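Local coordinates for dipicolinate synthase subunit A (Bacillus halodurans, PDB 3D4O), which probably serves as the nucleotide-binding subunit of an oxidoreductase that makes dipicolinate, the small diacid that accumulates in bacterial spores, at residues Glu139-Met144 against Met168-Lys173; Gly164-Ser169 against Ile218-Ala223; Lys173-Ala176 against Lys180-Val183; Gln147-Thr152 against His237-Asp242. One frame throughout, in Å; residues are numbered along the deposited sequence.

Contact 1. Residues Glu139-Met144 against Met168-Lys173. With EDO (1,2-ethanediol), chain L.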
loop_
_atom_site.group_PDB
_atom_site.type_symbol
_atom_site.label_atom_id
_atom_site.label_comp_id
_atom_site.label_asym_id
_atom_site.label_seq_id
_atom_site.Cartn_x
_atom_site.Cartn_y
_atom_site.Cartn_z
ATOM N N GLU C 139 5.654 6.595 -2.195
ATOM C CA GLU C 139 4.991 5.398 -2.678
ATOM C C GLU C 139 4.957 4.366 -1.597
ATOM O O GLU C 139 3.930 3.766 -1.334
ATOM C CB GLU C 139 5.621 4.829 -3.955
ATOM C CG GLU C 139 5.246 5.708 -5.145
ATOM C CD GLU C 139 5.622 5.165 -6.505
ATOM O OE1 GLU C 139 5.868 3.931 -6.674
ATOM O OE2 GLU C 139 5.593 5.977 -7.462
ATOM N N GLY C 140 6.084 4.185 -0.940
ATOM C CA GLY C 140 6.163 3.217 0.141
ATOM C C GLY C 140 5.294 3.617 1.321
ATOM O O GLY C 140 4.696 2.780 1.972
ATOM N N THR C 141 5.245 4.912 1.589
ATOM C CA THR C 141 4.453 5.448 2.698
ATOM C C THR C 141 2.956 5.215 2.429
ATOM O O THR C 141 2.203 4.812 3.274
ATOM C CB THR C 141 4.740 6.964 2.918
ATOM O OG1 THR C 141 6.130 7.124 3.218
ATOM C CG2 THR C 141 3.887 7.547 4.103
ATOM N N ILE C 142 2.568 5.413 1.190
ATOM C CA ILE C 142 1.183 5.201 0.787
ATOM C C ILE C 142 0.852 3.725 0.903
ATOM O O ILE C 142 -0.184 3.342 1.449
ATOM C CB ILE C 142 0.970 5.730 -0.630
ATOM C CG1 ILE C 142 0.765 7.244 -0.540
ATOM C CG2 ILE C 142 -0.221 5.072 -1.363
ATOM C CD1 ILE C 142 0.918 7.903 -1.913
HETATM N N MSE C 143 1.747 2.889 0.383
HETATM C CA MSE C 143 1.527 1.434 0.429
HETATM C C MSE C 143 1.354 1.007 1.885
HETATM O O MSE C 143 0.485 0.232 2.217
HETATM C CB MSE C 143 2.688 0.668 -0.218
HETATM C CG MSE C 143 2.648 -0.835 0.084
HETATM SE SE MSE C 143 4.374 -1.724 -0.251
HETATM C CE MSE C 143 5.380 -1.057 1.324
HETATM N N MSE C 144 2.171 1.555 2.761
HETATM C CA MSE C 144 2.086 1.188 4.189
HETATM C C MSE C 144 0.787 1.635 4.873
HETATM O O MSE C 144 0.223 0.935 5.726
HETATM C CB MSE C 144 3.207 1.802 5.022
HETATM C CG MSE C 144 4.608 1.727 4.458
HETATM SE SE MSE C 144 5.837 1.033 5.784
HETATM C CE MSE C 144 4.878 -0.650 5.293
HETATM N N MSE C 168 6.908 17.409 1.243
HETATM C CA MSE C 168 6.190 18.000 0.131
HETATM C C MSE C 168 5.683 16.930 -0.842
HETATM O O MSE C 168 4.590 17.044 -1.387
HETATM C CB MSE C 168 7.042 19.024 -0.599
HETATM C CG MSE C 168 6.429 19.387 -1.934
HETATM SE SE MSE C 168 7.034 21.055 -2.574
HETATM C CE MSE C 168 6.306 21.868 -1.013
ATOM N N SER C 169 6.478 15.886 -1.035
ATOM C CA SER C 169 6.119 14.795 -1.973
ATOM C C SER C 169 5.071 13.865 -1.383
ATOM O O SER C 169 4.199 13.346 -2.072
ATOM C CB SER C 169 7.346 13.941 -2.279
ATOM O OG SER C 169 8.328 14.721 -2.916
ATOM N N VAL C 170 5.205 13.673 -0.090
ATOM C CA VAL C 170 4.355 12.772 0.678
ATOM C C VAL C 170 2.964 13.362 0.800
ATOM O O VAL C 170 1.969 12.714 0.516
ATOM C CB VAL C 170 4.950 12.447 2.061
ATOM C CG1 VAL C 170 3.881 11.866 3.014
ATOM C CG2 VAL C 170 6.162 11.487 1.905
ATOM N N ALA C 171 2.909 14.622 1.175
ATOM C CA ALA C 171 1.617 15.287 1.375
ATOM C C ALA C 171 0.836 15.367 0.052
ATOM O O ALA C 171 -0.357 15.050 -0.012
ATOM C CB ALA C 171 1.816 16.650 1.985
ATOM N N ARG C 172 1.550 15.677 -1.018
ATOM C CA ARG C 172 0.955 15.837 -2.349
ATOM C C ARG C 172 0.244 14.545 -2.798
ATOM O O ARG C 172 -0.851 14.556 -3.351
ATOM C CB ARG C 172 2.038 16.270 -3.360
ATOM C CG ARG C 172 1.524 16.673 -4.741
ATOM C CD ARG C 172 2.633 17.316 -5.653
ATOM N NE ARG C 172 2.810 18.787 -5.591
ATOM C CZ ARG C 172 3.904 19.412 -5.130
ATOM N NH1 ARG C 172 4.909 18.688 -4.664
ATOM N NH2 ARG C 172 4.008 20.766 -5.169
ATOM N N LYS C 173 0.893 13.437 -2.543
ATOM C CA LYS C 173 0.367 12.126 -2.910
ATOM C C LYS C 173 -0.807 11.672 -2.018
ATOM O O LYS C 173 -1.707 11.030 -2.480
ATOM C CB LYS C 173 1.474 11.073 -2.973
ATOM C CG LYS C 173 2.248 11.240 -4.268
ATOM C CD LYS C 173 3.375 10.238 -4.470
ATOM C CE LYS C 173 3.823 10.190 -5.976
ATOM N NZ LYS C 173 4.310 11.408 -6.644
HETATM C C1 EDO L . -2.002 18.862 -3.461
HETATM O O1 EDO L . -1.568 20.020 -4.182
HETATM C C2 EDO L . -2.904 18.006 -4.352
HETATM O O2 EDO L . -2.259 16.757 -4.557
#
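I142 and K173 meet at about a right angle between two helices, the end of the isoleucine set against the root of the lysine. CD1 of I142 presses on CB of K173 at 3.4 Å, closer than two such carbons normally sit, and the same methyl lies 4.1 Å from the carbonyl O of K173. The isoleucine reaches this far because CG1 swings beside the backbone N (chi1 -81°) and CD1 extends from it, leaving the CG2 branch anti to that N. Beyond CB the lysine runs nearly straight and bends only at its last torsion (chi4 59°), its aliphatic part also lying on A138; NZ ends 5.6 Å from OE2 of E139, an opposite charge not in contact. That carboxylate is held instead by the backbone N atoms of I153 and H154 of the second subunit. A looser pair lies alongside: CG2 of T141 and CG1 of V170 approach to 4.5 Å, methyl to methyl, while OG1 of T141 turns back to the carbonyl O of T137 in its own helix. The second subunit also reaches this contact, its L177 packing on I142 and its H154 on K173. O2 of a 1,2-ethanediol, probably from crystallisation liquor, gives R172 O a weak hydrogen bond. Helix 165-176, first crossover helix of a Rossmann-type sheet, packs here on helix 127-148, which lies between the two sheets in the chain.

Contact 2. Residues Gly164-Ser169 against Ile218-Ala223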
loop_
_atom_site.group_PDB
_atom_site.type_symbol
_atom_site.label_atom_id
_atom_site.label_comp_id
_atom_site.label_asym_id
_atom_site.label_seq_id
_atom_site.Cartn_x
_atom_site.Cartn_y
_atom_site.Cartn_z
ATOM N N GLY C 164 9.447 19.816 4.072
ATOM C CA GLY C 164 10.756 19.736 3.441
ATOM C C GLY C 164 10.662 18.935 2.144
ATOM O O GLY C 164 9.567 18.726 1.581
ATOM N N ARG C 165 11.810 18.435 1.710
ATOM C CA ARG C 165 11.911 17.734 0.417
ATOM C C ARG C 165 11.027 16.511 0.370
ATOM O O ARG C 165 10.415 16.204 -0.650
ATOM C CB ARG C 165 13.375 17.384 0.085
ATOM C CG ARG C 165 14.297 18.641 -0.016
ATOM C CD ARG C 165 15.790 18.343 0.093
ATOM N NE ARG C 165 16.106 17.475 1.229
ATOM C CZ ARG C 165 17.313 16.982 1.493
ATOM N NH1 ARG C 165 18.348 17.282 0.731
ATOM N NH2 ARG C 165 17.479 16.176 2.521
ATOM N N VAL C 166 10.901 15.823 1.488
ATOM C CA VAL C 166 10.111 14.612 1.472
ATOM C C VAL C 166 8.628 14.885 1.738
ATOM O O VAL C 166 7.713 14.316 1.098
ATOM C CB VAL C 166 10.591 13.634 2.526
ATOM C CG1 VAL C 166 9.645 12.419 2.580
ATOM C CG2 VAL C 166 12.074 13.215 2.227
ATOM N N GLY C 167 8.436 15.737 2.723
ATOM C CA GLY C 167 7.126 16.083 3.225
ATOM C C GLY C 167 6.281 16.628 2.111
ATOM O O GLY C 167 5.110 16.349 2.033
HETATM N N MSE C 168 6.908 17.409 1.243
HETATM C CA MSE C 168 6.190 18.000 0.131
HETATM C C MSE C 168 5.683 16.930 -0.842
HETATM O O MSE C 168 4.590 17.044 -1.387
HETATM C CB MSE C 168 7.042 19.024 -0.599
HETATM C CG MSE C 168 6.429 19.387 -1.934
HETATM SE SE MSE C 168 7.034 21.055 -2.574
HETATM C CE MSE C 168 6.306 21.868 -1.013
ATOM N N SER C 169 6.478 15.886 -1.035
ATOM C CA SER C 169 6.119 14.795 -1.973
ATOM C C SER C 169 5.071 13.865 -1.383
ATOM O O SER C 169 4.199 13.346 -2.072
ATOM C CB SER C 169 7.346 13.941 -2.279
ATOM O OG SER C 169 8.328 14.721 -2.916
ATOM N N ILE C 218 2.071 11.195 9.340
ATOM C CA ILE C 218 3.394 10.912 8.792
ATOM C C ILE C 218 4.364 11.968 9.218
ATOM O O ILE C 218 4.194 13.136 8.892
ATOM C CB ILE C 218 3.355 10.882 7.236
ATOM C CG1 ILE C 218 2.301 9.842 6.800
ATOM C CG2 ILE C 218 4.760 10.613 6.714
ATOM C CD1 ILE C 218 1.335 10.352 5.768
ATOM N N ASN C 219 5.367 11.583 10.000
ATOM C CA ASN C 219 6.390 12.543 10.389
ATOM C C ASN C 219 7.604 12.528 9.483
ATOM O O ASN C 219 8.133 11.468 9.156
ATOM C CB ASN C 219 6.888 12.324 11.805
ATOM C CG ASN C 219 7.990 13.313 12.162
ATOM O OD1 ASN C 219 7.807 14.518 12.037
ATOM N ND2 ASN C 219 9.147 12.808 12.538
ATOM N N THR C 220 8.021 13.724 9.064
ATOM C CA THR C 220 9.283 13.906 8.332
ATOM C C THR C 220 10.247 14.805 9.129
ATOM O O THR C 220 11.396 14.938 8.763
ATOM C CB THR C 220 9.110 14.529 6.933
ATOM O OG1 THR C 220 8.705 15.906 7.042
ATOM C CG2 THR C 220 8.105 13.753 6.108
ATOM N N ILE C 221 9.790 15.417 10.219
ATOM C CA ILE C 221 10.640 16.346 10.985
ATOM C C ILE C 221 11.648 15.597 11.874
ATOM O O ILE C 221 11.260 14.744 12.679
ATOM C CB ILE C 221 9.797 17.322 11.877
ATOM C CG1 ILE C 221 8.825 18.147 11.056
ATOM C CG2 ILE C 221 10.696 18.279 12.675
ATOM C CD1 ILE C 221 7.953 18.997 11.927
ATOM N N PRO C 222 12.947 15.925 11.762
ATOM C CA PRO C 222 13.954 15.209 12.564
ATOM C C PRO C 222 14.160 15.827 13.897
ATOM O O PRO C 222 15.189 16.418 14.189
ATOM C CB PRO C 222 15.220 15.290 11.713
ATOM C CG PRO C 222 15.058 16.542 10.936
ATOM C CD PRO C 222 13.574 16.809 10.771
ATOM N N ALA C 223 13.111 15.712 14.676
ATOM C CA ALA C 223 13.063 16.228 16.034
ATOM C C ALA C 223 11.792 15.735 16.689
ATOM O O ALA C 223 10.824 15.345 16.019
ATOM C CB ALA C 223 13.133 17.765 16.055
HETATM O O HOH W 1 9.828 17.099 4.899
#
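T220 faces the start of helix 165-176 just past the end of strand 216-219, where the helix carries a glycine and can be approached closely. From CB its side chain forks. The methyl branch, CG2, lies over the backbone of G167, 3.8 Å from CA and 3.9 Å from N, and touches CG1 of V166 at 4.1 Å, the two side chains running antiparallel where they pass. The hydroxyl branch occupies the position between backbone N and carbonyl carbon (chi1 69°), which turns OG1 toward the glycine-rich turn. There it accepts a hydrogen bond from a water at 2.7 Å, and it is also hydrogen-bonded to the carbonyl O of L161 at the end of the neighbouring strand. The water in turn accepts from N of G167 at 2.9 Å and, weakly, from N of G164, so that it bridges the turn to the threonine. One residue earlier, N219 forms an Asx turn: its OD1 takes the N-H of I221 from above the carbonyl plane, and its ND2 gives a straighter bond to O of I221 (2.9 Å, 165°). G164 and G167 fit a GxGxxG pattern, consistent with a dinucleotide-binding turn. The chemistry is therefore mixed: one threonine methyl packs on bare glycine backbone and a valine methyl, while its hydroxyl reaches the turn through a water held by G167 and, weakly, G164.

Contact 3. Residues Lys173-Ala176 against Lys180-Val183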
loop_
_atom_site.group_PDB
_atom_site.type_symbol
_atom_site.label_atom_id
_atom_site.label_comp_id
_atom_site.label_asym_id
_atom_site.label_seq_id
_atom_site.Cartn_x
_atom_site.Cartn_y
_atom_site.Cartn_z
ATOM N N LYS C 173 0.893 13.437 -2.543
ATOM C CA LYS C 173 0.367 12.126 -2.910
ATOM C C LYS C 173 -0.807 11.672 -2.018
ATOM O O LYS C 173 -1.707 11.030 -2.480
ATOM C CB LYS C 173 1.474 11.073 -2.973
ATOM C CG LYS C 173 2.248 11.240 -4.268
ATOM C CD LYS C 173 3.375 10.238 -4.470
ATOM C CE LYS C 173 3.823 10.190 -5.976
ATOM N NZ LYS C 173 4.310 11.408 -6.644
ATOM N N PHE C 174 -0.800 11.994 -0.740
ATOM C CA PHE C 174 -1.940 11.593 0.069
ATOM C C PHE C 174 -3.162 12.379 -0.400
ATOM O O PHE C 174 -4.274 11.835 -0.506
ATOM C CB PHE C 174 -1.687 11.710 1.571
ATOM C CG PHE C 174 -1.069 10.487 2.147
ATOM C CD1 PHE C 174 -1.873 9.449 2.604
ATOM C CD2 PHE C 174 0.298 10.333 2.184
ATOM C CE1 PHE C 174 -1.319 8.295 3.096
ATOM C CE2 PHE C 174 0.856 9.196 2.690
ATOM C CZ PHE C 174 0.051 8.165 3.159
ATOM N N ALA C 175 -2.930 13.633 -0.757
ATOM C CA ALA C 175 -4.005 14.513 -1.185
ATOM C C ALA C 175 -4.553 14.052 -2.521
ATOM O O ALA C 175 -5.753 13.979 -2.719
ATOM C CB ALA C 175 -3.559 15.938 -1.266
ATOM N N ALA C 176 -3.660 13.693 -3.431
ATOM C CA ALA C 176 -4.094 13.302 -4.785
ATOM C C ALA C 176 -4.859 11.990 -4.710
ATOM O O ALA C 176 -5.658 11.664 -5.599
ATOM C CB ALA C 176 -2.931 13.235 -5.781
ATOM N N LYS C 180 -7.854 13.922 3.339
ATOM C CA LYS C 180 -8.009 15.327 3.749
ATOM C C LYS C 180 -6.741 15.580 4.517
ATOM O O LYS C 180 -6.572 15.165 5.649
ATOM C CB LYS C 180 -9.261 15.551 4.579
ATOM C CG LYS C 180 -10.520 15.369 3.768
ATOM C CD LYS C 180 -11.764 15.241 4.643
ATOM C CE LYS C 180 -13.049 15.131 3.772
ATOM N NZ LYS C 180 -12.945 14.079 2.701
ATOM N N VAL C 181 -5.841 16.241 3.827
ATOM C CA VAL C 181 -4.506 16.420 4.291
ATOM C C VAL C 181 -4.241 17.739 4.950
ATOM O O VAL C 181 -4.580 18.802 4.455
ATOM C CB VAL C 181 -3.503 16.294 3.134
ATOM C CG1 VAL C 181 -2.102 16.606 3.636
ATOM C CG2 VAL C 181 -3.573 14.897 2.446
ATOM N N LYS C 182 -3.613 17.640 6.098
ATOM C CA LYS C 182 -3.182 18.841 6.800
ATOM C C LYS C 182 -1.700 18.685 7.005
ATOM O O LYS C 182 -1.222 17.585 7.205
ATOM C CB LYS C 182 -3.917 19.058 8.118
ATOM C CG LYS C 182 -3.817 17.939 9.116
ATOM C CD LYS C 182 -4.321 18.385 10.516
ATOM C CE LYS C 182 -5.802 18.644 10.565
ATOM N NZ LYS C 182 -6.351 19.059 11.933
ATOM N N VAL C 183 -0.985 19.787 6.858
ATOM C CA VAL C 183 0.461 19.782 6.992
ATOM C C VAL C 183 0.906 20.765 8.079
ATOM O O VAL C 183 0.506 21.938 8.126
ATOM C CB VAL C 183 1.187 20.076 5.642
ATOM C CG1 VAL C 183 2.744 19.848 5.804
ATOM C CG2 VAL C 183 0.648 19.202 4.489
#
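F174 and A175, in the last turn of helix 165-176, lie against V181 of the strand that follows, within the beta-alpha-beta unit formed by strand 157-161, this helix and strand 180-185. Between the helix and its outgoing strand there are only a few residues, so the chain folds back at once and the contact closes the crossover. Taken in order, K173 comes first and points away from the strand. F174 starts toward the strand and then leaves it: its CB rests 3.8 Å from CG2 of V181, but the ring, with CG beside the backbone N (chi1 -88°), is carried off to pack on V158, T141 and I142. A175 follows and gives both backbone and side chain, its CB lying 3.9 Å from the same valine methyl. A176 turns away from the strand and packs on A176 of the second subunit, which puts the end of the helix at the dimer interface. On the strand side a single branch, CG2, meets both F174 and A175. V181 has CG1 anti to the backbone N (chi1 175°), which leaves CG2 anti to the carbonyl carbon and aimed at the helix, where it comes within 3.5 Å of A175 N and 3.7 Å of A175 CA.

Contact 4. Residues Gln147-Thr152 against His237-Asp242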
loop_
_atom_site.group_PDB
_atom_site.type_symbol
_atom_site.label_atom_id
_atom_site.label_comp_id
_atom_site.label_asym_id
_atom_site.label_seq_id
_atom_site.Cartn_x
_atom_site.Cartn_y
_atom_site.Cartn_z
ATOM N N GLN C 147 -1.867 -0.594 3.778
ATOM C CA GLN C 147 -1.704 -1.939 4.389
ATOM C C GLN C 147 -2.117 -2.066 5.831
ATOM O O GLN C 147 -2.626 -3.113 6.247
ATOM C CB GLN C 147 -0.224 -2.388 4.419
ATOM C CG GLN C 147 0.279 -2.959 3.153
ATOM C CD GLN C 147 1.748 -3.343 3.137
ATOM O OE1 GLN C 147 2.510 -2.991 4.031
ATOM N NE2 GLN C 147 2.155 -4.051 2.077
ATOM N N HIS C 148 -1.809 -1.033 6.598
ATOM C CA HIS C 148 -1.936 -1.094 8.063
ATOM C C HIS C 148 -3.177 -0.474 8.652
ATOM O O HIS C 148 -3.308 -0.420 9.874
ATOM C CB HIS C 148 -0.706 -0.459 8.744
ATOM C CG HIS C 148 0.547 -1.254 8.566
ATOM N ND1 HIS C 148 0.849 -2.340 9.354
ATOM C CD2 HIS C 148 1.574 -1.122 7.694
ATOM C CE1 HIS C 148 2.005 -2.851 8.970
ATOM N NE2 HIS C 148 2.461 -2.138 7.956
ATOM N N THR C 149 -4.060 0.011 7.778
ATOM C CA THR C 149 -5.340 0.594 8.198
ATOM C C THR C 149 -6.509 -0.296 7.782
ATOM O O THR C 149 -6.414 -1.075 6.812
ATOM C CB THR C 149 -5.529 1.997 7.647
ATOM O OG1 THR C 149 -5.503 1.936 6.210
ATOM C CG2 THR C 149 -4.417 2.929 8.170
ATOM N N ASP C 150 -7.579 -0.255 8.560
ATOM C CA ASP C 150 -8.757 -1.044 8.251
ATOM C C ASP C 150 -9.832 -0.157 7.634
ATOM O O ASP C 150 -10.944 -0.557 7.424
ATOM C CB ASP C 150 -9.265 -1.823 9.462
ATOM C CG ASP C 150 -9.889 -0.936 10.536
ATOM O OD1 ASP C 150 -9.832 0.313 10.462
ATOM O OD2 ASP C 150 -10.465 -1.522 11.450
ATOM N N PHE C 151 -9.431 1.046 7.310
ATOM C CA PHE C 151 -10.271 2.057 6.668
ATOM C C PHE C 151 -9.530 2.624 5.460
ATOM O O PHE C 151 -8.310 2.467 5.321
ATOM C CB PHE C 151 -10.618 3.200 7.658
ATOM C CG PHE C 151 -9.407 3.823 8.314
ATOM C CD1 PHE C 151 -8.675 4.810 7.679
ATOM C CD2 PHE C 151 -8.994 3.406 9.566
ATOM C CE1 PHE C 151 -7.533 5.376 8.278
ATOM C CE2 PHE C 151 -7.874 3.966 10.160
ATOM C CZ PHE C 151 -7.144 4.958 9.516
ATOM N N THR C 152 -10.270 3.287 4.576
ATOM C CA THR C 152 -9.663 3.911 3.383
ATOM C C THR C 152 -8.930 5.200 3.723
ATOM O O THR C 152 -9.351 5.982 4.569
ATOM C CB THR C 152 -10.709 4.236 2.250
ATOM O OG1 THR C 152 -11.720 5.128 2.768
ATOM C CG2 THR C 152 -11.374 2.932 1.670
ATOM N N HIS C 237 -6.962 4.874 17.217
ATOM C CA HIS C 237 -6.698 4.062 16.019
ATOM C C HIS C 237 -5.664 4.701 15.100
ATOM O O HIS C 237 -5.345 4.160 14.053
ATOM C CB HIS C 237 -7.983 3.884 15.224
ATOM C CG HIS C 237 -8.485 5.162 14.637
ATOM N ND1 HIS C 237 -9.436 5.944 15.257
ATOM C CD2 HIS C 237 -8.116 5.828 13.512
ATOM C CE1 HIS C 237 -9.650 7.024 14.523
ATOM N NE2 HIS C 237 -8.847 6.989 13.469
ATOM N N THR C 238 -5.120 5.846 15.507
ATOM C CA THR C 238 -4.201 6.571 14.639
ATOM C C THR C 238 -2.968 5.737 14.303
ATOM O O THR C 238 -2.457 4.990 15.121
ATOM C CB THR C 238 -3.735 7.882 15.228
ATOM O OG1 THR C 238 -4.865 8.625 15.666
ATOM C CG2 THR C 238 -3.018 8.700 14.167
ATOM N N PHE C 239 -2.513 5.890 13.069
ATOM C CA PHE C 239 -1.292 5.220 12.606
ATOM C C PHE C 239 -0.224 6.287 12.354
ATOM O O PHE C 239 -0.403 7.203 11.555
ATOM C CB PHE C 239 -1.597 4.405 11.358
ATOM C CG PHE C 239 -0.408 3.653 10.787
ATOM C CD1 PHE C 239 0.560 3.119 11.600
ATOM C CD2 PHE C 239 -0.330 3.419 9.432
ATOM C CE1 PHE C 239 1.618 2.432 11.070
ATOM C CE2 PHE C 239 0.702 2.695 8.898
ATOM C CZ PHE C 239 1.677 2.186 9.726
ATOM N N VAL C 240 0.874 6.182 13.082
ATOM C CA VAL C 240 1.970 7.139 12.922
ATOM C C VAL C 240 3.101 6.489 12.136
ATOM O O VAL C 240 3.656 5.499 12.565
ATOM C CB VAL C 240 2.591 7.604 14.254
ATOM C CG1 VAL C 240 3.843 8.457 13.962
ATOM C CG2 VAL C 240 1.567 8.370 15.142
ATOM N N ILE C 241 3.413 7.060 10.983
ATOM C CA ILE C 241 4.505 6.572 10.152
ATOM C C ILE C 241 5.629 7.600 10.249
ATOM O O ILE C 241 5.465 8.734 9.810
ATOM C CB ILE C 241 4.074 6.359 8.678
ATOM C CG1 ILE C 241 3.019 5.241 8.548
ATOM C CG2 ILE C 241 5.259 5.918 7.826
ATOM C CD1 ILE C 241 2.489 5.038 7.084
ATOM N N ASP C 242 6.730 7.215 10.891
ATOM C CA ASP C 242 7.882 8.115 11.104
ATOM C C ASP C 242 9.000 7.858 10.099
ATOM O O ASP C 242 9.691 6.827 10.112
ATOM C CB ASP C 242 8.381 8.036 12.526
ATOM C CG ASP C 242 9.192 9.240 12.923
ATOM O OD1 ASP C 242 9.597 10.036 12.051
ATOM O OD2 ASP C 242 9.436 9.373 14.126
#
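H148 and T149, near the C-terminal end of helix 127-148, pack on F239 of strand 239-242, joining a covering helix to the parallel sheet of the Rossmann-type domain. The interactions between the segments are aromatic and apolar. H148 leans on the phenylalanine with its CB as much as with its ring: CB of H148 is 3.5 Å from CE2 of F239, and CG of H148 lies 3.8 Å from CZ of F239. The two rings are inclined, their planes at 47° and their centroids 5.2 Å apart. CG2 of T149 adds a looser touch on CD2 of the same ring, whose face is lined within its own strand by CG1 of I241. A second aromatic pair, F151 and H237, has planes at 82° and side chains crossing at about a right angle.

Polar ends of the histidines are bound to other parts of the fold: H148 ND1 by NZ of K261 and H237 NE2 by OD1 of D215. T149 OG1 bonds to the carbonyl O of A145, four residues back. The second subunit adjoins the loop, its T276 packing on F151 and bonding to T152 N. The F151-H237 pair meets through single carbons, CE2 of F151 standing 3.8 Å from CD2 of H237.

How the contacts relate
Helix 165-176 runs through contacts 1, 2 and 3, and helix 127-148 through contacts 1 and 4. F174 of contact 3 ties the first three together: its CE2 lies 3.7 Å from CG2 of T141 in contact 1 and close to I218 of contact 2. Contacts 2 and 4 sit on neighbouring strands of one parallel sheet, their centres about 17 Å apart, and are joined by a probable hydrogen bond of 2.8 Å from N219 ND2 to D242 OD1. The probable dinucleotide turn belongs to contact 2, whereas contacts 1, 3 and 4 reach the second subunit. The 1,2-ethanediol at R172 of contact 1 also lies about 4 Å from the A175 side chain of contact 3.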